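Local atomic coordinates of tudor domain-containing protein 1 (PDB entry 5M9N), a protein that probably represses transposable elements in the male germline through the piRNA pathway, binding arginine-methylated partner proteins through its Tudor domains. Residues C38-H43 and F51-Q56; K175-K180 and V191-K196. One frame throughout, in Å; residues are numbered along the deposited sequence.

Contact 1 (C38-H43 and F51-Q56); sequences CGVVAH and FCQQLQ
Phe-51 O is gripped by two successive amides of strand 36-44: Ala-42 N donates to it at 2.8 Å, and His-43 N reaches it more weakly at 3.5 Å. With Ala-42 and His-43 both opposite Phe-51, the pairing is a classic beta bulge, which shifts the register by one residue and brings His-43 to the same face as Val-40, Phe-51 and Gln-53. The Ala-42 bond bends to 148° at the hydrogen, its donor lying 19° from the carbonyl plane. Phe-51 N returns a bond to His-43 O, whose oxygen also lies in the plane of the Phe-51 ring, at its edge; on the same rim CD1 meets His-43 CB at 4.1 Å. Away from the bulge, Val-40 and Gln-53 form a regular antiparallel hydrogen-bonded pair through both their amides and carbonyls. This hairpin of strands 36-44 and 49-54 belongs to the OB-like, staphylococcal-nuclease-like part of an extended Tudor domain, to which the N-terminal flank of the Tudor core contributes. In Gln-53, chi1 of -57° sets CG anti to the carbonyl carbon; the extended chain crosses Val-40 obliquely, and OE1 lies 3.6 Å from Val-40 CG2 while also touching Ala-42 CB. The other end of that amide, NE2, is hydrogen-bonded to Asp-119 O, tying the hairpin to the Tudor core. On the opposite face, that of Val-41 and Cys-52, the SG of Cys-52 packs against Val-41 CG2 at 4.1 Å, and Cys-52 also touches Cys-148 of strand 146-150. Where strand 49-54 ends, Cys-38 O accepts a nearly straight bond from Leu-55 N at 3.0 Å and a second one from a water, which at 2.9 Å also donates to Gln-56 OE1.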
loop_
_atom_site.group_PDB
_atom_site.type_symbol
_atom_site.label_atom_id
_atom_site.label_comp_id
_atom_site.label_asym_id
_atom_site.label_seq_id
_atom_site.Cartn_x
_atom_site.Cartn_y
_atom_site.Cartn_z
ATOM N N CYS A 38 0.063 15.872 0.977
ATOM C CA CYS A 38 -0.285 15.542 2.366
ATOM C C CYS A 38 -0.756 14.110 2.305
ATOM O O CYS A 38 -1.637 13.806 1.527
ATOM C CB CYS A 38 -1.391 16.440 2.965
ATOM S SG CYS A 38 -0.743 18.104 3.268
ATOM N N GLY A 39 -0.162 13.252 3.134
ATOM C CA GLY A 39 -0.629 11.893 3.241
ATOM C C GLY A 39 -0.468 11.258 4.581
ATOM O O GLY A 39 -0.055 11.897 5.548
ATOM N N VAL A 40 -0.716 9.944 4.598
ATOM C CA VAL A 40 -0.625 9.144 5.793
ATOM C C VAL A 40 0.283 7.966 5.493
ATOM O O VAL A 40 0.285 7.485 4.346
ATOM C CB VAL A 40 -2.014 8.690 6.304
ATOM C CG1 VAL A 40 -2.875 9.917 6.649
ATOM C CG2 VAL A 40 -2.747 7.818 5.307
ATOM N N VAL A 41 1.069 7.561 6.483
ATOM C CA VAL A 41 1.918 6.362 6.347
ATOM C C VAL A 41 0.927 5.262 6.727
ATOM O O VAL A 41 0.418 5.196 7.841
ATOM C CB VAL A 41 3.180 6.420 7.218
ATOM C CG1 VAL A 41 4.024 5.140 7.125
ATOM C CG2 VAL A 41 4.046 7.604 6.792
ATOM N N ALA A 42 0.568 4.459 5.754
ATOM C CA ALA A 42 -0.474 3.459 5.968
ATOM C C ALA A 42 0.077 2.152 6.548
ATOM O O ALA A 42 -0.597 1.539 7.385
ATOM C CB ALA A 42 -1.209 3.218 4.671
ATOM N N HIS A 43 1.265 1.719 6.088
ATOM C CA HIS A 43 1.873 0.428 6.454
ATOM C C HIS A 43 3.397 0.582 6.397
ATOM O O HIS A 43 3.857 1.175 5.444
ATOM C CB HIS A 43 1.418 -0.636 5.425
ATOM C CG HIS A 43 1.813 -2.038 5.772
ATOM N ND1 HIS A 43 1.114 -2.811 6.675
ATOM C CD2 HIS A 43 2.841 -2.805 5.340
ATOM C CE1 HIS A 43 1.701 -3.989 6.794
ATOM N NE2 HIS A 43 2.751 -4.010 5.995
ATOM N N PHE A 51 4.548 2.316 2.920
ATOM C CA PHE A 51 3.485 2.727 2.006
ATOM C C PHE A 51 2.770 3.937 2.526
ATOM O O PHE A 51 2.435 3.959 3.691
ATOM C CB PHE A 51 2.439 1.652 1.875
ATOM C CG PHE A 51 2.946 0.445 1.165
ATOM C CD1 PHE A 51 3.534 -0.554 1.858
ATOM C CD2 PHE A 51 2.862 0.379 -0.173
ATOM C CE1 PHE A 51 4.011 -1.694 1.188
ATOM C CE2 PHE A 51 3.302 -0.747 -0.868
ATOM C CZ PHE A 51 3.857 -1.782 -0.182
ATOM N N CYS A 52 2.490 4.863 1.635
ATOM C CA CYS A 52 1.775 6.097 2.007
ATOM C C CYS A 52 0.525 6.094 1.153
ATOM O O CYS A 52 0.479 5.476 0.084
ATOM C CB CYS A 52 2.651 7.325 1.652
ATOM S SG CYS A 52 4.088 7.435 2.722
ATOM N N GLN A 53 -0.504 6.766 1.650
ATOM C CA GLN A 53 -1.627 7.143 0.847
ATOM C C GLN A 53 -1.793 8.675 0.909
ATOM O O GLN A 53 -1.476 9.289 1.915
ATOM C CB GLN A 53 -2.912 6.529 1.405
ATOM C CG GLN A 53 -2.967 5.025 1.546
ATOM C CD GLN A 53 -4.133 4.571 2.397
ATOM O OE1 GLN A 53 -4.351 5.097 3.490
ATOM N NE2 GLN A 53 -4.917 3.623 1.892
ATOM N N GLN A 54 -2.342 9.215 -0.164
ATOM C CA GLN A 54 -2.671 10.581 -0.287
ATOM C C GLN A 54 -3.897 10.811 0.560
ATOM O O GLN A 54 -4.880 10.075 0.461
ATOM C CB GLN A 54 -2.942 10.921 -1.736
ATOM C CG GLN A 54 -1.730 10.726 -2.618
ATOM C CD GLN A 54 -2.043 10.916 -4.082
ATOM O OE1 GLN A 54 -3.196 10.851 -4.496
ATOM N NE2 GLN A 54 -1.017 11.160 -4.878
ATOM N N LEU A 55 -3.864 11.825 1.394
ATOM C CA LEU A 55 -5.014 12.104 2.246
ATOM C C LEU A 55 -6.270 12.305 1.386
ATOM O O LEU A 55 -7.343 11.819 1.729
ATOM C CB LEU A 55 -4.718 13.289 3.146
ATOM C CG LEU A 55 -5.835 13.727 4.085
ATOM C CD1 LEU A 55 -6.487 12.591 4.883
ATOM C CD2 LEU A 55 -5.285 14.806 5.005
ATOM N N GLN A 56 -6.133 12.911 0.217
ATOM C CA GLN A 56 -7.295 13.190 -0.644
ATOM C C GLN A 56 -7.992 11.929 -1.210
ATOM O O GLN A 56 -9.010 12.058 -1.892
ATOM C CB GLN A 56 -6.932 14.187 -1.779
ATOM C CG GLN A 56 -7.063 15.671 -1.421
ATOM C CD GLN A 56 -5.733 16.359 -1.153
ATOM O OE1 GLN A 56 -5.100 16.079 -0.143
ATOM N NE2 GLN A 56 -5.316 17.281 -2.043
HETATM O O HOH W 1 -3.039 14.250 -0.997
#

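Contact 2 (K175-K180 and V191-K196); sequences KIITVK and VELIDK
With its CG anti to the backbone N (chi1 178°), Asp-195 presents its carboxylate to Lys-175, whose chain is extended beyond CG and crosses the aspartate at about a right angle. The salt bridge closes at 2.8 Å between Lys-175 NZ and Asp-195 OD2, the ammonium arriving nearly in line with the C-O bond. Asp-195 OD1 accepts from Ser-197 N, which helps fix the carboxylate. Glu-198 makes a long, weak ion pair with Lys-175 and sits close to Asp-195, a like-charge proximity that the lysine probably eases. A longer salt bridge lies at the other end of the contact. There Lys-180 and Glu-192 run alongside each other, pointing the same way, and Lys-180 NZ meets Glu-192 OE1 at 3.3 Å from above the carboxylate plane, 35° out of it. Between the two bridges, Thr-178 and Ile-194 exchange two backbone hydrogen bonds; the backbones of Lys-180 and Glu-192 are paired in the same way. On the Thr-178 side of the sheet, the aliphatic stem of Lys-196 slants across the threonine, its CD 3.4 Å from Thr-178 OG1. Val-179 and Leu-193 share the other face, Val-179 CG2 lying beside Leu-193 CD2 at 4.0 Å. Val-191 CG1 joins them, 3.5 Å from Val-179 CG1, as does Ile-177 CG2, 3.9 Å from Leu-193 CB. Leu-150 also packs against Leu-193. This is an antiparallel hairpin whose Val-179 and Leu-193 side meets Phe-50 and Cys-52 of strand 49-54, as expected within the OB-like, staphylococcal-nuclease-like subdomain of an extended Tudor domain.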
loop_
_atom_site.group_PDB
_atom_site.type_symbol
_atom_site.label_atom_id
_atom_site.label_comp_id
_atom_site.label_asym_id
_atom_site.label_seq_id
_atom_site.Cartn_x
_atom_site.Cartn_y
_atom_site.Cartn_z
ATOM N N LYS A 175 -1.145 10.681 12.011
ATOM C CA LYS A 175 -0.691 12.014 11.650
ATOM C C LYS A 175 -0.755 12.227 10.154
ATOM O O LYS A 175 -0.582 11.286 9.341
ATOM C CB LYS A 175 0.740 12.250 12.109
ATOM C CG LYS A 175 0.904 12.783 13.506
ATOM C CD LYS A 175 2.382 12.976 13.778
ATOM C CE LYS A 175 2.590 13.903 14.951
ATOM N NZ LYS A 175 4.004 13.942 15.384
ATOM N N ILE A 176 -0.923 13.498 9.807
ATOM C CA ILE A 176 -0.886 13.933 8.444
ATOM C C ILE A 176 0.572 14.324 8.246
ATOM O O ILE A 176 1.111 15.084 9.033
ATOM C CB ILE A 176 -1.816 15.140 8.128
ATOM C CG1 ILE A 176 -3.178 15.043 8.826
ATOM C CG2 ILE A 176 -2.068 15.221 6.617
ATOM C CD1 ILE A 176 -3.872 16.402 8.924
ATOM N N ILE A 177 1.185 13.803 7.186
ATOM C CA ILE A 177 2.591 13.952 6.909
ATOM C C ILE A 177 2.696 14.573 5.550
ATOM O O ILE A 177 1.896 14.287 4.682
ATOM C CB ILE A 177 3.294 12.537 6.915
ATOM C CG1 ILE A 177 3.197 11.945 8.319
ATOM C CG2 ILE A 177 4.750 12.600 6.492
ATOM C CD1 ILE A 177 3.703 12.844 9.445
ATOM N N THR A 178 3.671 15.448 5.369
ATOM C CA THR A 178 4.045 15.901 4.041
ATOM C C THR A 178 5.046 14.869 3.462
ATOM O O THR A 178 6.121 14.648 4.025
ATOM C CB THR A 178 4.650 17.307 4.052
ATOM O OG1 THR A 178 3.687 18.222 4.615
ATOM C CG2 THR A 178 5.005 17.741 2.667
ATOM N N VAL A 179 4.680 14.258 2.352
ATOM C CA VAL A 179 5.552 13.322 1.614
ATOM C C VAL A 179 6.115 14.079 0.458
ATOM O O VAL A 179 5.356 14.627 -0.328
ATOM C CB VAL A 179 4.725 12.142 1.055
ATOM C CG1 VAL A 179 5.616 11.164 0.280
ATOM C CG2 VAL A 179 4.025 11.438 2.183
ATOM N N LYS A 180 7.436 14.138 0.358
ATOM C CA LYS A 180 8.096 14.808 -0.730
ATOM C C LYS A 180 8.895 13.793 -1.536
ATOM O O LYS A 180 9.748 13.131 -0.964
ATOM C CB LYS A 180 9.016 15.878 -0.132
ATOM C CG LYS A 180 9.809 16.682 -1.139
ATOM C CD LYS A 180 10.481 17.810 -0.398
ATOM C CE LYS A 180 11.673 18.394 -1.106
ATOM N NZ LYS A 180 12.688 18.845 -0.114
ATOM N N VAL A 191 11.514 9.188 -0.784
ATOM C CA VAL A 191 10.751 10.352 -0.247
ATOM C C VAL A 191 11.367 10.890 1.028
ATOM O O VAL A 191 12.115 10.186 1.721
ATOM C CB VAL A 191 9.265 9.982 0.077
ATOM C CG1 VAL A 191 8.461 9.637 -1.170
ATOM C CG2 VAL A 191 9.182 8.915 1.137
ATOM N N GLU A 192 11.065 12.155 1.329
ATOM C CA GLU A 192 11.249 12.687 2.670
ATOM C C GLU A 192 9.895 12.707 3.311
ATOM O O GLU A 192 8.900 12.941 2.625
ATOM C CB GLU A 192 11.776 14.120 2.634
ATOM C CG GLU A 192 13.271 14.245 2.497
ATOM C CD GLU A 192 13.685 15.652 2.150
ATOM O OE1 GLU A 192 12.845 16.559 2.234
ATOM O OE2 GLU A 192 14.850 15.859 1.777
ATOM N N LEU A 193 9.851 12.456 4.611
ATOM C CA LEU A 193 8.628 12.530 5.397
ATOM C C LEU A 193 8.789 13.674 6.390
ATOM O O LEU A 193 9.688 13.628 7.215
ATOM C CB LEU A 193 8.416 11.264 6.185
ATOM C CG LEU A 193 8.191 9.951 5.408
ATOM C CD1 LEU A 193 7.910 8.855 6.408
ATOM C CD2 LEU A 193 7.069 10.113 4.410
ATOM N N ILE A 194 7.887 14.655 6.330
ATOM C CA ILE A 194 8.055 15.895 7.098
ATOM C C ILE A 194 6.761 16.186 7.826
ATOM O O ILE A 194 5.717 16.327 7.212
ATOM C CB ILE A 194 8.418 17.074 6.178
ATOM C CG1 ILE A 194 9.708 16.766 5.396
ATOM C CG2 ILE A 194 8.644 18.357 6.979
ATOM C CD1 ILE A 194 9.832 17.544 4.105
ATOM N N ASP A 195 6.838 16.243 9.146
ATOM C CA ASP A 195 5.691 16.554 9.934
ATOM C C ASP A 195 5.756 18.085 10.154
ATOM O O ASP A 195 6.651 18.590 10.815
ATOM C CB ASP A 195 5.690 15.787 11.239
ATOM C CG ASP A 195 4.481 16.138 12.139
ATOM O OD1 ASP A 195 3.526 16.861 11.685
ATOM O OD2 ASP A 195 4.518 15.718 13.316
ATOM N N LYS A 196 4.827 18.773 9.522
ATOM C CA LYS A 196 4.727 20.228 9.588
ATOM C C LYS A 196 3.822 20.739 10.730
ATOM O O LYS A 196 3.503 21.949 10.795
ATOM C CB LYS A 196 4.263 20.733 8.235
ATOM C CG LYS A 196 5.309 20.503 7.159
ATOM C CD LYS A 196 4.901 21.152 5.854
ATOM C CE LYS A 196 6.086 21.240 4.918
ATOM N NZ LYS A 196 5.642 21.552 3.527
#

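How the contacts relate
Contact 1 closes before contact 2 opens, and the chain between them holds helix 58-73, the five-stranded Tudor core, strand 146-150 and helix 162-172. In space, however, their centres are about 9 Å apart and both hairpins belong to one curled mixed sheet, where strands 36-44 and 177-184 are antiparallel neighbours. Gly-39 N probably donates to Ile-177 O at 2.8 Å, and Leu-55 CD2 packs on Ile-176 CG2 at 3.6 Å. Strand 146-150 meets both strand 49-54 and strand 189-195, joining the hairpins on their other flank. The nuclease-like subdomain is thus assembled from segments flanking the Tudor core on both sides, as in other extended Tudor domains.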